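Local structure of nucleoporin nup120 (4GQ2) at residues A[169-174]-A[186-191]; A[191-196]-A[236-241]. The protein serves as a structural component of the nuclear pore complex, whose components can also dock transiently associated nuclear transport factors. All blocks are in the same frame, centred on the assembly; numbering follows the deposited sequence.

Contact 1: A[169-174]-A[186-191]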
loop_
_atom_site.group_PDB
_atom_site.type_symbol
_atom_site.label_atom_id
_atom_site.label_comp_id
_atom_site.label_asym_id
_atom_site.label_seq_id
_atom_site.Cartn_x
_atom_site.Cartn_y
_atom_site.Cartn_z
ATOM N N LEU A 169 30.620 40.078 -16.024
ATOM C CA LEU A 169 31.964 39.763 -16.509
ATOM C C LEU A 169 33.030 39.939 -15.430
ATOM O O LEU A 169 33.939 39.116 -15.310
ATOM C CB LEU A 169 32.307 40.572 -17.765
ATOM C CG LEU A 169 31.602 40.145 -19.065
ATOM C CD1 LEU A 169 31.778 41.190 -20.157
ATOM C CD2 LEU A 169 32.070 38.775 -19.550
ATOM N N ASN A 170 32.882 40.985 -14.622
ATOM C CA ASN A 170 33.889 41.362 -13.634
ATOM C C ASN A 170 33.445 41.118 -12.204
ATOM O O ASN A 170 34.275 41.019 -11.293
ATOM C CB ASN A 170 34.226 42.845 -13.783
ATOM C CG ASN A 170 34.945 43.156 -15.076
ATOM O OD1 ASN A 170 34.317 43.340 -16.116
ATOM N ND2 ASN A 170 36.277 43.203 -15.021
ATOM N N GLN A 171 32.131 41.056 -12.012
ATOM C CA GLN A 171 31.540 40.954 -10.689
ATOM C C GLN A 171 30.784 39.628 -10.558
ATOM O O GLN A 171 30.208 39.138 -11.531
ATOM C CB GLN A 171 30.618 42.157 -10.445
ATOM C CG GLN A 171 31.327 43.513 -10.484
ATOM C CD GLN A 171 30.369 44.699 -10.557
ATOM O OE1 GLN A 171 29.574 44.818 -11.491
ATOM N NE2 GLN A 171 30.456 45.595 -9.575
ATOM N N LYS A 172 30.803 39.042 -9.363
ATOM C CA LYS A 172 30.157 37.745 -9.135
ATOM C C LYS A 172 28.737 37.898 -8.577
ATOM O O LYS A 172 28.569 38.383 -7.456
ATOM C CB LYS A 172 31.007 36.864 -8.210
ATOM C CG LYS A 172 30.589 35.404 -8.194
ATOM C CD LYS A 172 31.534 34.556 -7.360
ATOM C CE LYS A 172 31.119 33.096 -7.384
ATOM N NZ LYS A 172 32.137 32.241 -6.719
ATOM N N PRO A 173 27.714 37.478 -9.359
ATOM C CA PRO A 173 26.319 37.581 -8.925
ATOM C C PRO A 173 26.087 36.713 -7.696
ATOM O O PRO A 173 26.606 35.596 -7.620
ATOM C CB PRO A 173 25.530 37.042 -10.129
ATOM C CG PRO A 173 26.467 37.139 -11.287
ATOM C CD PRO A 173 27.815 36.850 -10.688
ATOM N N ASP A 174 25.331 37.239 -6.738
ATOM C CA ASP A 174 25.208 36.612 -5.433
ATOM C C ASP A 174 23.750 36.402 -5.004
ATOM O O ASP A 174 23.352 35.290 -4.667
ATOM C CB ASP A 174 25.963 37.441 -4.392
ATOM C CG ASP A 174 26.209 36.679 -3.106
ATOM O OD1 ASP A 174 26.754 35.550 -3.163
ATOM O OD2 ASP A 174 25.867 37.221 -2.037
ATOM N N VAL A 186 20.118 42.121 -9.181
ATOM C CA VAL A 186 21.156 41.156 -8.856
ATOM C C VAL A 186 22.267 41.886 -8.106
ATOM O O VAL A 186 22.830 42.859 -8.606
ATOM C CB VAL A 186 21.721 40.486 -10.132
ATOM C CG1 VAL A 186 22.840 39.513 -9.796
ATOM C CG2 VAL A 186 20.618 39.786 -10.910
ATOM N N SER A 187 22.562 41.424 -6.895
ATOM C CA SER A 187 23.646 41.991 -6.098
ATOM C C SER A 187 24.897 41.142 -6.252
ATOM O O SER A 187 24.819 39.950 -6.586
ATOM C CB SER A 187 23.245 42.092 -4.622
ATOM O OG SER A 187 23.081 40.810 -4.040
ATOM N N PHE A 188 26.050 41.752 -5.993
ATOM C CA PHE A 188 27.324 41.087 -6.231
ATOM C C PHE A 188 28.062 40.748 -4.949
ATOM O O PHE A 188 27.948 41.458 -3.953
ATOM C CB PHE A 188 28.193 41.913 -7.180
ATOM C CG PHE A 188 27.539 42.182 -8.506
ATOM C CD1 PHE A 188 27.515 41.201 -9.497
ATOM C CD2 PHE A 188 26.931 43.409 -8.762
ATOM C CE1 PHE A 188 26.909 41.446 -10.719
ATOM C CE2 PHE A 188 26.322 43.658 -9.985
ATOM C CZ PHE A 188 26.313 42.677 -10.965
ATOM N N PHE A 189 28.820 39.654 -4.993
ATOM C CA PHE A 189 29.474 39.104 -3.812
ATOM C C PHE A 189 30.419 40.089 -3.123
ATOM O O PHE A 189 30.453 40.154 -1.890
ATOM C CB PHE A 189 30.225 37.814 -4.162
ATOM C CG PHE A 189 30.900 37.178 -2.985
ATOM C CD1 PHE A 189 30.217 36.268 -2.187
ATOM C CD2 PHE A 189 32.207 37.509 -2.656
ATOM C CE1 PHE A 189 30.831 35.690 -1.089
ATOM C CE2 PHE A 189 32.829 36.938 -1.558
ATOM C CZ PHE A 189 32.140 36.025 -0.774
ATOM N N ASN A 190 31.187 40.836 -3.919
ATOM C CA ASN A 190 32.177 41.777 -3.384
ATOM C C ASN A 190 31.629 43.200 -3.223
ATOM O O ASN A 190 32.365 44.122 -2.876
ATOM C CB ASN A 190 33.461 41.769 -4.231
ATOM C CG ASN A 190 34.115 40.394 -4.295
ATOM O OD1 ASN A 190 33.579 39.466 -4.897
ATOM N ND2 ASN A 190 35.282 40.264 -3.684
ATOM N N GLY A 191 30.334 43.366 -3.472
ATOM C CA GLY A 191 29.671 44.661 -3.350
ATOM C C GLY A 191 29.063 45.134 -4.656
ATOM O O GLY A 191 29.563 44.811 -5.738
HETATM O O HOH W 1 31.677 40.407 -6.697
#
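The Q171 side chain lies across one face of the F188 ring. CB of Q171 sits over that face, 3.8 Å from the centroid of the F188 ring, and makes a CH-pi contact. It is displaced toward the CD1 side of the ring. CG of Q171 is anti to the carbonyl carbon (chi1 -61°), and the chain then runs on over the ring. Its terminal amide is stacked on the ring, with the two planes 17° apart. OE1 of Q171 comes 3.8 Å from CE2 of F188. The next residue meets the ring at its edge, where the carbonyl group of K172 lies.

D174 meets F189 quite differently. The carboxylate plane stands 86° to the ring plane, and OD1 of D174 approaches the ring edge, 3.7 Å from CD1 of F189. R233 makes a cation-pi contact with the F189 ring.

Two backbone bonds hold the segments in this register. F189 N donates to K172 O at 2.8 Å, nearly along the C=O axis. D174 N donates to S187 O, also at 2.8 Å. Between these bonds, P173 and F188 form an antiparallel non-hydrogen-bonded pair. Alongside this pair, CB of P173 packs on CG1 of V186 at 3.7 Å. Water 1 accepts from K172 N and N190 N, and so links the two segments beyond the last direct bond. K172 O also takes a weaker CA-H...O contact from CA of F188. The carboxylate of D174 would probably be favourably placed against the electropositive hydrogens at the F189 edge.

Contact 2: A[191-196]-A[236-241]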
loop_
_atom_site.group_PDB
_atom_site.type_symbol
_atom_site.label_atom_id
_atom_site.label_comp_id
_atom_site.label_asym_id
_atom_site.label_seq_id
_atom_site.Cartn_x
_atom_site.Cartn_y
_atom_site.Cartn_z
ATOM N N GLY A 191 30.334 43.366 -3.472
ATOM C CA GLY A 191 29.671 44.661 -3.350
ATOM C C GLY A 191 29.063 45.134 -4.656
ATOM O O GLY A 191 29.563 44.811 -5.738
ATOM N N GLY A 192 27.985 45.910 -4.555
ATOM C CA GLY A 192 27.306 46.434 -5.736
ATOM C C GLY A 192 25.961 45.797 -6.047
ATOM O O GLY A 192 25.618 44.738 -5.517
ATOM N N LEU A 193 25.206 46.449 -6.926
ATOM C CA LEU A 193 23.836 46.053 -7.236
ATOM C C LEU A 193 23.418 46.555 -8.617
ATOM O O LEU A 193 23.511 47.748 -8.908
ATOM C CB LEU A 193 22.877 46.590 -6.163
ATOM C CG LEU A 193 21.381 46.271 -6.264
ATOM C CD1 LEU A 193 21.074 44.873 -5.742
ATOM C CD2 LEU A 193 20.573 47.311 -5.506
ATOM N N THR A 194 22.944 45.638 -9.452
ATOM C CA THR A 194 22.488 45.972 -10.797
ATOM C C THR A 194 20.990 45.721 -10.969
ATOM O O THR A 194 20.412 44.857 -10.304
ATOM C CB THR A 194 23.275 45.190 -11.878
ATOM O OG1 THR A 194 22.851 45.609 -13.179
ATOM C CG2 THR A 194 23.051 43.687 -11.754
ATOM N N LYS A 195 20.364 46.490 -11.853
ATOM C CA LYS A 195 19.012 46.181 -12.293
ATOM C C LYS A 195 19.067 45.796 -13.763
ATOM O O LYS A 195 19.353 46.629 -14.625
ATOM C CB LYS A 195 18.052 47.357 -12.068
ATOM C CG LYS A 195 16.598 47.014 -12.365
ATOM C CD LYS A 195 15.702 48.244 -12.418
ATOM C CE LYS A 195 15.214 48.647 -11.036
ATOM N NZ LYS A 195 14.402 49.894 -11.088
ATOM N N ILE A 196 18.822 44.519 -14.037
ATOM C CA ILE A 196 18.751 44.025 -15.402
ATOM C C ILE A 196 17.320 44.177 -15.917
ATOM O O ILE A 196 16.391 43.630 -15.325
ATOM C CB ILE A 196 19.227 42.558 -15.491
ATOM C CG1 ILE A 196 20.668 42.443 -14.972
ATOM C CG2 ILE A 196 19.111 42.037 -16.921
ATOM C CD1 ILE A 196 21.109 41.035 -14.637
ATOM N N ASN A 236 29.035 48.101 1.858
ATOM C CA ASN A 236 27.702 48.209 1.267
ATOM C C ASN A 236 27.217 46.934 0.540
ATOM O O ASN A 236 26.093 46.904 0.018
ATOM C CB ASN A 236 27.593 49.458 0.373
ATOM C CG ASN A 236 28.518 49.407 -0.830
ATOM O OD1 ASN A 236 29.716 49.135 -0.703
ATOM N ND2 ASN A 236 27.968 49.682 -2.008
ATOM N N THR A 237 28.063 45.894 0.522
ATOM C CA THR A 237 27.709 44.589 -0.044
ATOM C C THR A 237 26.376 44.093 0.520
ATOM O O THR A 237 26.188 44.039 1.739
ATOM C CB THR A 237 28.781 43.522 0.264
ATOM O OG1 THR A 237 30.078 44.024 -0.069
ATOM C CG2 THR A 237 28.518 42.241 -0.528
ATOM N N ILE A 238 25.454 43.741 -0.373
ATOM C CA ILE A 238 24.136 43.264 0.032
ATOM C C ILE A 238 24.261 41.839 0.561
ATOM O O ILE A 238 24.790 40.956 -0.121
ATOM C CB ILE A 238 23.113 43.318 -1.130
ATOM C CG1 ILE A 238 23.137 44.687 -1.838
ATOM C CG2 ILE A 238 21.709 42.954 -0.646
ATOM C CD1 ILE A 238 22.642 45.854 -1.008
ATOM N N ILE A 239 23.796 41.630 1.788
ATOM C CA ILE A 239 23.819 40.299 2.400
ATOM C C ILE A 239 22.417 39.706 2.546
ATOM O O ILE A 239 22.267 38.559 2.960
ATOM C CB ILE A 239 24.559 40.289 3.755
ATOM C CG1 ILE A 239 23.883 41.235 4.752
ATOM C CG2 ILE A 239 26.029 40.639 3.552
ATOM C CD1 ILE A 239 24.153 40.892 6.203
ATOM N N SER A 240 21.404 40.501 2.199
ATOM C CA SER A 240 20.004 40.080 2.224
ATOM C C SER A 240 19.137 41.179 1.609
ATOM O O SER A 240 19.244 42.344 1.994
ATOM C CB SER A 240 19.554 39.800 3.663
ATOM O OG SER A 240 18.504 38.851 3.708
ATOM N N MET A 241 18.289 40.815 0.649
ATOM C CA MET A 241 17.361 41.780 0.048
ATOM C C MET A 241 16.011 41.177 -0.336
ATOM O O MET A 241 15.937 40.027 -0.777
ATOM C CB MET A 241 17.991 42.505 -1.154
ATOM C CG MET A 241 18.501 41.610 -2.274
ATOM S SD MET A 241 18.840 42.559 -3.773
ATOM C CE MET A 241 19.523 41.299 -4.843
HETATM O O HOH W 2 26.296 43.399 -2.992
#
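This is a buried contact between neighbouring antiparallel sheets of the beta-propeller domain, apolar in the middle and water-bridged beside it. Strand 193-199 belongs to one sheet and strand 238-244 is the first strand of the next.

L193 and M241 meet tip to tip. CD1 of L193 lies 3.8 Å from SD of M241 and 4.0 Å from CE of M241. CG of L193 is anti to the backbone N (chi1 -179°). CG of M241 is wedged between its own N and C (chi1 57°), and the chain then runs extended toward L193. CG1 of I238 comes more loosely to the same leucine methyl, at 4.4 Å from CD1 of L193. S187 and M252 also touch L193, I238 and M241.

Water 2 joins the backbones. It lies 2.9 Å from G192 O, to which it can donate, and accepts from I238 N at 2.8 Å. At the other end T237 packs against G191, with OG1 of T237 3.4 Å from CA of G191. CG2 of T237 is anti to its own backbone N and touches N of G191. OG1 of T237 is hydrogen-bonded to S234 O. A beta carbon at G191 would crowd this hydroxyl, and the backbone angles of G191 in any case suit only glycine. An alanine in place of T237 would remove OG1 and CG2, and would probably lose the bond to S234 and loosen the packing on G191.

A classic bulge sets I239 and S240 together opposite L253. Such packing between successive four-stranded antiparallel sheets fits adjacent blades of the beta-propeller domain.

How the contacts relate
From the N terminus, the chain reaches loop 169-172, enters strand 173-178, turns, and returns along strand 183-188. Contact 1 closes this hairpin at its open end. The type I turn from F188 to G191 then leads into strand 193-199. G191 is shared: it ends contact 1 and begins contact 2. After strand 204-210 and a long connection, strand 238-244 closes the larger loop of contact 2. The two loops follow in series and neither nests in the other. V186 O and T194 N probably form a hydrogen bond between the contacts. Contact 1 thus sits at the end of one four-stranded sheet, where two strands meet their loops, and contact 2 joins that sheet to the next.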